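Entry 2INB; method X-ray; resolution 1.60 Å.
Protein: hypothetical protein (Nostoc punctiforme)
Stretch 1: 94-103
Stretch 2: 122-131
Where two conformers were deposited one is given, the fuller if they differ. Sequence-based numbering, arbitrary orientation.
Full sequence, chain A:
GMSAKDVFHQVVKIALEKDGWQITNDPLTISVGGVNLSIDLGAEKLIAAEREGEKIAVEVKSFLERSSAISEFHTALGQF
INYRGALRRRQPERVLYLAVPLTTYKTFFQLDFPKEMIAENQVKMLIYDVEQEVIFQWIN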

ATOM      1  N   ARG A  94     -12.855  12.824 -10.617  1.00 15.17           N
ATOM      2  CA  ARG A  94     -11.643  13.425 -10.076  1.00 14.79           C
ATOM      3  C   ARG A  94     -10.536  12.395 -10.153  1.00 15.85           C
ATOM      4  O   ARG A  94     -10.584  11.378  -9.481  1.00 17.90           O
ATOM      5  N   VAL A  95      -9.532  12.661 -10.976  1.00 14.86           N
ATOM      6  CA  VAL A  95      -8.464  11.713 -11.250  1.00 13.55           C
ATOM      7  C   VAL A  95      -7.353  11.871 -10.246  1.00 15.39           C
ATOM      8  O   VAL A  95      -6.835  12.978 -10.050  1.00 15.27           O
ATOM      9  N   LEU A  96      -6.953  10.729  -9.668  1.00 14.50           N
ATOM     10  CA  LEU A  96      -5.908  10.688  -8.652  1.00 13.60           C
ATOM     11  C   LEU A  96      -4.496  10.501  -9.250  1.00 14.55           C
ATOM     12  O   LEU A  96      -4.286   9.593 -10.062  1.00 14.43           O
ATOM     13  N   TYR A  97      -3.549  11.327  -8.760  1.00 14.22           N
ATOM     14  CA  TYR A  97      -2.144  11.238  -9.112  1.00 15.53           C
ATOM     15  C   TYR A  97      -1.282  11.130  -7.831  1.00 13.92           C
ATOM     16  O   TYR A  97      -1.548  11.757  -6.815  1.00 15.27           O
ATOM     17  N   LEU A  98      -0.230  10.334  -7.931  1.00 15.10           N
ATOM     18  CA  LEU A  98       0.853  10.278  -6.965  1.00 15.81           C
ATOM     19  C   LEU A  98       1.929  11.260  -7.362  1.00 12.96           C
ATOM     20  O   LEU A  98       2.490  11.162  -8.454  1.00 13.70           O
ATOM     21  N   ALA A  99       2.155  12.251  -6.512  1.00 13.36           N
ATOM     22  CA  ALA A  99       3.189  13.255  -6.793  1.00 13.19           C
ATOM     23  C   ALA A  99       4.541  12.855  -6.187  1.00 14.24           C
ATOM     24  O   ALA A  99       4.597  12.570  -5.004  1.00 16.09           O
ATOM     25  N   VAL A 100       5.591  12.816  -7.009  1.00 15.73           N
ATOM     26  CA  VAL A 100       6.895  12.514  -6.487  1.00 16.72           C
ATOM     27  C   VAL A 100       7.953  13.450  -7.077  1.00 16.52           C
ATOM     28  O   VAL A 100       7.812  13.912  -8.234  1.00 15.38           O
ATOM     29  N   PRO A 101       9.005  13.737  -6.293  1.00 16.21           N
ATOM     30  CA  PRO A 101      10.078  14.607  -6.791  1.00 13.33           C
ATOM     31  C   PRO A 101      10.819  14.031  -7.987  1.00 16.14           C
ATOM     32  O   PRO A 101      10.960  12.799  -8.118  1.00 15.46           O
ATOM     33  N   LEU A 102      11.309  14.920  -8.844  1.00 16.24           N
ATOM     34  CA  LEU A 102      12.076  14.548 -10.014  1.00 16.98           C
ATOM     35  C   LEU A 102      13.277  13.674  -9.635  1.00 15.64           C
ATOM     36  O   LEU A 102      13.558  12.690 -10.326  1.00 17.18           O
ATOM     37  N   THR A 103      13.982  14.009  -8.551  1.00 15.14           N
ATOM     38  CA  THR A 103      15.178  13.220  -8.114  1.00 17.37           C
ATOM     39  C   THR A 103      14.777  11.764  -7.863  1.00 17.31           C
ATOM     40  O   THR A 103      15.465  10.829  -8.276  1.00 18.51           O
ATOM     41  N   GLN A 122      -1.575   0.684 -12.561  1.00 13.72           N
ATOM     42  CA  GLN A 122      -2.065   1.830 -13.260  1.00 15.76           C
ATOM     43  C   GLN A 122      -1.915   3.114 -12.455  1.00 16.30           C
ATOM     44  O   GLN A 122      -2.794   3.987 -12.425  1.00 17.54           O
ATOM     45  N   VAL A 123      -0.776   3.280 -11.810  1.00 13.67           N
ATOM     46  CA  VAL A 123      -0.554   4.461 -10.966  1.00 13.06           C
ATOM     47  C   VAL A 123      -0.191   5.635 -11.890  1.00 16.32           C
ATOM     48  O   VAL A 123       0.748   5.566 -12.692  1.00 19.51           O
ATOM     49  N   LYS A 124      -0.962   6.686 -11.751  1.00 13.11           N
ATOM     50  CA  LYS A 124      -0.736   7.939 -12.448  1.00 13.10           C
ATOM     51  C   LYS A 124       0.150   8.808 -11.564  1.00 13.72           C
ATOM     52  O   LYS A 124      -0.040   8.815 -10.332  1.00 15.54           O
HETATM   53  N   MSE A 125       1.080   9.546 -12.163  0.50 13.97           N
HETATM   54  CA  MSE A 125       2.018  10.319 -11.345  0.50 13.30           C
HETATM   55  C   MSE A 125       2.150  11.780 -11.802  0.50 13.96           C
HETATM   56  O   MSE A 125       1.921  12.119 -12.968  0.50 13.54           O
ATOM     57  N   LEU A 126       2.479  12.627 -10.842  0.50 14.37           N
ATOM     58  CA  LEU A 126       2.826  14.017 -11.080  0.50 15.06           C
ATOM     59  C   LEU A 126       4.293  14.145 -10.686  0.50 14.89           C
ATOM     60  O   LEU A 126       4.622  13.987  -9.514  0.50 15.30           O
ATOM     61  N   ILE A 127       5.174  14.358 -11.661  1.00 13.64           N
ATOM     62  CA  ILE A 127       6.573  14.510 -11.348  1.00 15.23           C
ATOM     63  C   ILE A 127       6.876  15.998 -11.215  1.00 16.13           C
ATOM     64  O   ILE A 127       6.680  16.770 -12.179  1.00 14.71           O
ATOM     65  N   TYR A 128       7.367  16.389 -10.038  1.00 14.04           N
ATOM     66  CA  TYR A 128       7.621  17.822  -9.739  1.00 14.00           C
ATOM     67  C   TYR A 128       9.090  18.060  -9.404  1.00 15.72           C
ATOM     68  O   TYR A 128       9.738  17.240  -8.766  1.00 15.24           O
ATOM     69  N   ASP A 129       9.577  19.208  -9.827  1.00 12.60           N
ATOM     70  CA  ASP A 129      10.930  19.606  -9.516  1.00 12.26           C
ATOM     71  C   ASP A 129      10.893  20.444  -8.263  1.00 14.54           C
ATOM     72  O   ASP A 129      10.204  21.442  -8.216  1.00 13.27           O
ATOM     73  N   VAL A 130      11.598  19.995  -7.227  1.00 13.96           N
ATOM     74  CA  VAL A 130      11.596  20.693  -5.947  1.00 15.14           C
ATOM     75  C   VAL A 130      12.278  22.066  -5.965  1.00 14.88           C
ATOM     76  O   VAL A 130      11.706  23.043  -5.483  1.00 16.75           O
ATOM     77  N   GLU A 131      13.487  22.163  -6.533  1.00 14.07           N
ATOM     78  CA  GLU A 131      14.270  23.394  -6.522  1.00 15.93           C
ATOM     79  C   GLU A 131      13.509  24.563  -7.145  1.00 15.77           C
ATOM     80  O   GLU A 131      13.490  25.667  -6.591  1.00 17.69           O
TER

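Two neighbouring strands, 94-101 and the one ending at Asp129, run parallel with a 29° angle between their directions. Their contact buries 754 Å², both sides summed. The backbones are laced by five hydrogen bonds that alternate along the ladder. Leu98 N gives to Lys124 O at 2.8 Å, and Leu126 N returns to Leu98 O at 2.8 Å. Val100 N gives to Leu126 O at 2.9 Å, and Tyr128 N to Val100 O at 3.1 Å. Leu102 N closes the series on Tyr128 O at 2.8 Å, just where the first stretch turns into a helix. No side chain makes a hydrogen bond across the pair, so the side-chain fit is one of shape.

Because the strands lie side by side in a sheet, most side chains rise from its faces and meet their neighbours flank to flank. Leu98, Val100, Met125 and Ile127 share one face. Leu98 is t, p. Leu98 CB lies 4.2 Å from Met125 CG, in a selenomethionine with rotamer m, t, m, and 4.1 Å from Val123 CG1, in a valine that is t. The leucine base thus sits against two neighbours of the second stretch. Further along, Val100 (m) meets Ile127 (m, m), with Val100 CG2 3.7 Å from Ile127 CD1. The other branch of the isoleucine serves Leu102 (t, p): Ile127 CG2 is 3.7 Å from Leu102 CA and 3.9 Å from Leu102 CD1. Ile127 therefore spans the junction of strand and helix. Leu102 also reaches Asp129 (chi1 t), with Leu102 CD2 3.7 Å from Asp129 OD2.

Ala99 and Leu126 lie on the other face. The short methyl of Ala99, CB, is 4.1 Å from Leu126 CB; Leu126 is t, p. Ala99 CB is also 3.9 Å from Tyr128 CE1. Tyr128 takes chi1 p, and although its CA-to-CB bond points sideways, its end comes nearer the first stretch. The ring edge meets the Ala99 backbone, with Tyr128 CE1 3.6 Å from Ala99 C. One ring face covers Pro101: Pro101 CA stands 4.1 Å from the centroid of the Tyr128 ring, 8° off its normal, a CH-pi contact. Pro101 CG is 3.8 Å from Tyr128 CZ, so the proline ring also lies close to the phenol end. The hydroxyl finds its hydrogen bond elsewhere in the structure. Pro101 CB packs 3.9 Å from CG2 of Val130, which is t.

At the other end, Lys124 (m, t, t, m) starts toward the first stretch, but its end leads away. Its aliphatic part makes the contact. Lys124 CB is 3.6 Å from Tyr97 CD2, and Lys124 CD is 3.5 Å from CG1 of Val95, which is t. The amine NZ is hydrogen-bonded elsewhere in the structure. Tyr97 (chi1 m) also sets its CB 4.3 Å from Leu126 CB. Arg94, Thr103, Gln122 and Glu131 take no part.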

ATOM      1  CB  ARG A  94     -11.845  13.896  -8.632  1.00 14.74           C
ATOM      2  CG  ARG A  94     -10.682  14.657  -8.095  1.00 16.22           C
ATOM      3  CD  ARG A  94     -10.902  15.203  -6.725  1.00 16.18           C
ATOM      4  NE  ARG A  94     -11.980  16.183  -6.685  1.00 18.43           N
ATOM      5  CZ  ARG A  94     -11.870  17.477  -7.010  1.00 16.13           C
ATOM      6  NH1 ARG A  94     -10.731  17.994  -7.521  1.00 16.45           N
ATOM      7  NH2 ARG A  94     -12.957  18.240  -6.905  1.00 19.80           N
ATOM      8  CB  VAL A  95      -7.962  11.867 -12.676  1.00 15.39           C
ATOM      9  CG1 VAL A  95      -6.793  10.888 -13.009  1.00 15.90           C
ATOM     10  CG2 VAL A  95      -9.117  11.717 -13.733  1.00 17.36           C
ATOM     11  CB  LEU A  96      -6.166   9.595  -7.600  1.00 14.88           C
ATOM     12  CG  LEU A  96      -5.128   9.498  -6.454  1.00 14.97           C
ATOM     13  CD1 LEU A  96      -5.210  10.641  -5.522  1.00 14.20           C
ATOM     14  CD2 LEU A  96      -5.316   8.164  -5.645  1.00 15.86           C
ATOM     15  CB  TYR A  97      -1.705  12.528  -9.848  1.00 14.86           C
ATOM     16  CG  TYR A  97      -2.377  12.674 -11.177  1.00 12.22           C
ATOM     17  CD1 TYR A  97      -3.648  13.255 -11.278  1.00 13.99           C
ATOM     18  CD2 TYR A  97      -1.774  12.192 -12.358  1.00 13.80           C
ATOM     19  CE1 TYR A  97      -4.306  13.326 -12.503  1.00 16.19           C
ATOM     20  CE2 TYR A  97      -2.424  12.302 -13.585  1.00 15.60           C
ATOM     21  CZ  TYR A  97      -3.697  12.876 -13.647  1.00 15.78           C
ATOM     22  OH  TYR A  97      -4.334  12.958 -14.881  1.00 20.94           O
ATOM     23  CB  LEU A  98       1.471   8.876  -6.950  1.00 15.25           C
ATOM     24  CG  LEU A  98       2.706   8.637  -6.066  1.00 16.89           C
ATOM     25  CD1 LEU A  98       2.462   8.996  -4.587  1.00 18.54           C
ATOM     26  CD2 LEU A  98       3.301   7.232  -6.251  1.00 16.48           C
ATOM     27  CB  ALA A  99       2.766  14.615  -6.270  1.00 15.10           C
ATOM     28  CB  VAL A 100       7.346  11.068  -6.641  1.00 20.96           C
ATOM     29  CG1 VAL A 100       6.204  10.061  -6.245  1.00 21.22           C
ATOM     30  CG2 VAL A 100       7.833  10.776  -8.042  1.00 20.54           C
ATOM     31  CB  PRO A 101      11.008  14.729  -5.582  1.00 16.51           C
ATOM     32  CG  PRO A 101      10.204  14.402  -4.405  1.00 19.93           C
ATOM     33  CD  PRO A 101       9.290  13.332  -4.909  1.00 17.21           C
ATOM     34  CB  LEU A 102      12.565  15.801 -10.785  1.00 18.19           C
ATOM     35  CG  LEU A 102      13.301  15.511 -12.093  1.00 14.85           C
ATOM     36  CD1 LEU A 102      12.601  14.635 -13.104  1.00 18.28           C
ATOM     37  CD2 LEU A 102      13.673  16.883 -12.727  1.00 19.09           C
ATOM     38  CB  THR A 103      15.846  13.819  -6.872  1.00 20.07           C
ATOM     39  OG1 THR A 103      14.887  14.012  -5.831  1.00 20.21           O
ATOM     40  CG2 THR A 103      16.480  15.188  -7.211  1.00 21.03           C
ATOM     41  CB  GLN A 122      -3.520   1.592 -13.708  1.00 19.90           C
ATOM     42  CG  GLN A 122      -3.657   0.630 -14.866  1.00 28.27           C
ATOM     43  CD  GLN A 122      -3.405  -0.845 -14.560  1.00 48.45           C
ATOM     44  OE1 GLN A 122      -3.860  -1.361 -13.528  1.00 55.26           O
ATOM     45  NE2 GLN A 122      -2.697  -1.555 -15.493  1.00 38.01           N
ATOM     46  CB  VAL A 123       0.559   4.197  -9.932  1.00 14.67           C
ATOM     47  CG1 VAL A 123       0.817   5.455  -9.059  1.00 14.23           C
ATOM     48  CG2 VAL A 123       0.252   2.978  -9.047  1.00 15.19           C
ATOM     49  CB  LYS A 124      -2.079   8.605 -12.724  1.00 15.71           C
ATOM     50  CG  LYS A 124      -3.030   7.793 -13.574  1.00 15.58           C
ATOM     51  CD  LYS A 124      -4.305   8.578 -13.853  1.00 16.63           C
ATOM     52  CE  LYS A 124      -5.360   7.738 -14.484  1.00 17.71           C
ATOM     53  NZ  LYS A 124      -4.972   7.236 -15.815  1.00 21.04           N
HETATM   54  CB  MSE A 125       3.389   9.642 -11.300  0.50 15.55           C
HETATM   55  CG  MSE A 125       3.346   8.287 -10.617  0.50 11.00           C
HETATM   56 SE   MSE A 125       5.115   7.416 -10.635  0.37 22.46          SE
HETATM   57  CE  MSE A 125       5.116   7.156 -12.576  0.50 17.06           C
ATOM     58  CB  LEU A 126       1.910  14.911 -10.262  0.50 17.41           C
ATOM     59  CG  LEU A 126       2.079  16.425 -10.397  0.50 17.18           C
ATOM     60  CD1 LEU A 126       1.973  16.804 -11.883  0.50 24.81           C
ATOM     61  CD2 LEU A 126       1.064  17.164  -9.531  0.50 15.35           C
ATOM     62  CB  ILE A 127       7.477  13.896 -12.402  1.00 16.34           C
ATOM     63  CG1 ILE A 127       7.006  12.471 -12.757  1.00 16.18           C
ATOM     64  CG2 ILE A 127       8.927  13.907 -11.895  1.00 17.21           C
ATOM     65  CD1 ILE A 127       6.853  11.545 -11.572  1.00 15.86           C
ATOM     66  CB  TYR A 128       6.738  18.342  -8.616  1.00 15.74           C
ATOM     67  CG  TYR A 128       6.906  17.705  -7.232  1.00 15.09           C
ATOM     68  CD1 TYR A 128       6.223  16.518  -6.899  1.00 16.34           C
ATOM     69  CD2 TYR A 128       7.649  18.314  -6.212  1.00 16.38           C
ATOM     70  CE1 TYR A 128       6.355  15.950  -5.646  1.00 14.75           C
ATOM     71  CE2 TYR A 128       7.757  17.744  -4.957  1.00 17.26           C
ATOM     72  CZ  TYR A 128       7.118  16.586  -4.660  1.00 17.10           C
ATOM     73  OH  TYR A 128       7.233  16.095  -3.383  1.00 17.31           O
ATOM     74  CB  ASP A 129      11.544  20.372 -10.690  1.00 14.60           C
ATOM     75  CG  ASP A 129      12.968  20.764 -10.423  1.00 14.70           C
ATOM     76  OD1 ASP A 129      13.205  21.819  -9.836  1.00 17.57           O
ATOM     77  OD2 ASP A 129      13.878  19.967 -10.729  1.00 16.72           O
ATOM     78  CB  VAL A 130      12.189  19.792  -4.845  1.00 15.35           C
ATOM     79  CG1 VAL A 130      12.314  20.570  -3.536  1.00 16.59           C
ATOM     80  CG2 VAL A 130      11.297  18.527  -4.662  1.00 15.65           C
ATOM     81  CB  GLU A 131      15.603  23.165  -7.259  1.00 17.66           C
ATOM     82  CG  GLU A 131      16.467  24.429  -7.349  1.00 24.11           C
ATOM     83  CD  GLU A 131      17.318  24.495  -8.628  1.00 39.62           C
ATOM     84  OE1 GLU A 131      18.413  23.889  -8.630  1.00 46.00           O
ATOM     85  OE2 GLU A 131      16.909  25.160  -9.614  1.00 40.08           O
TER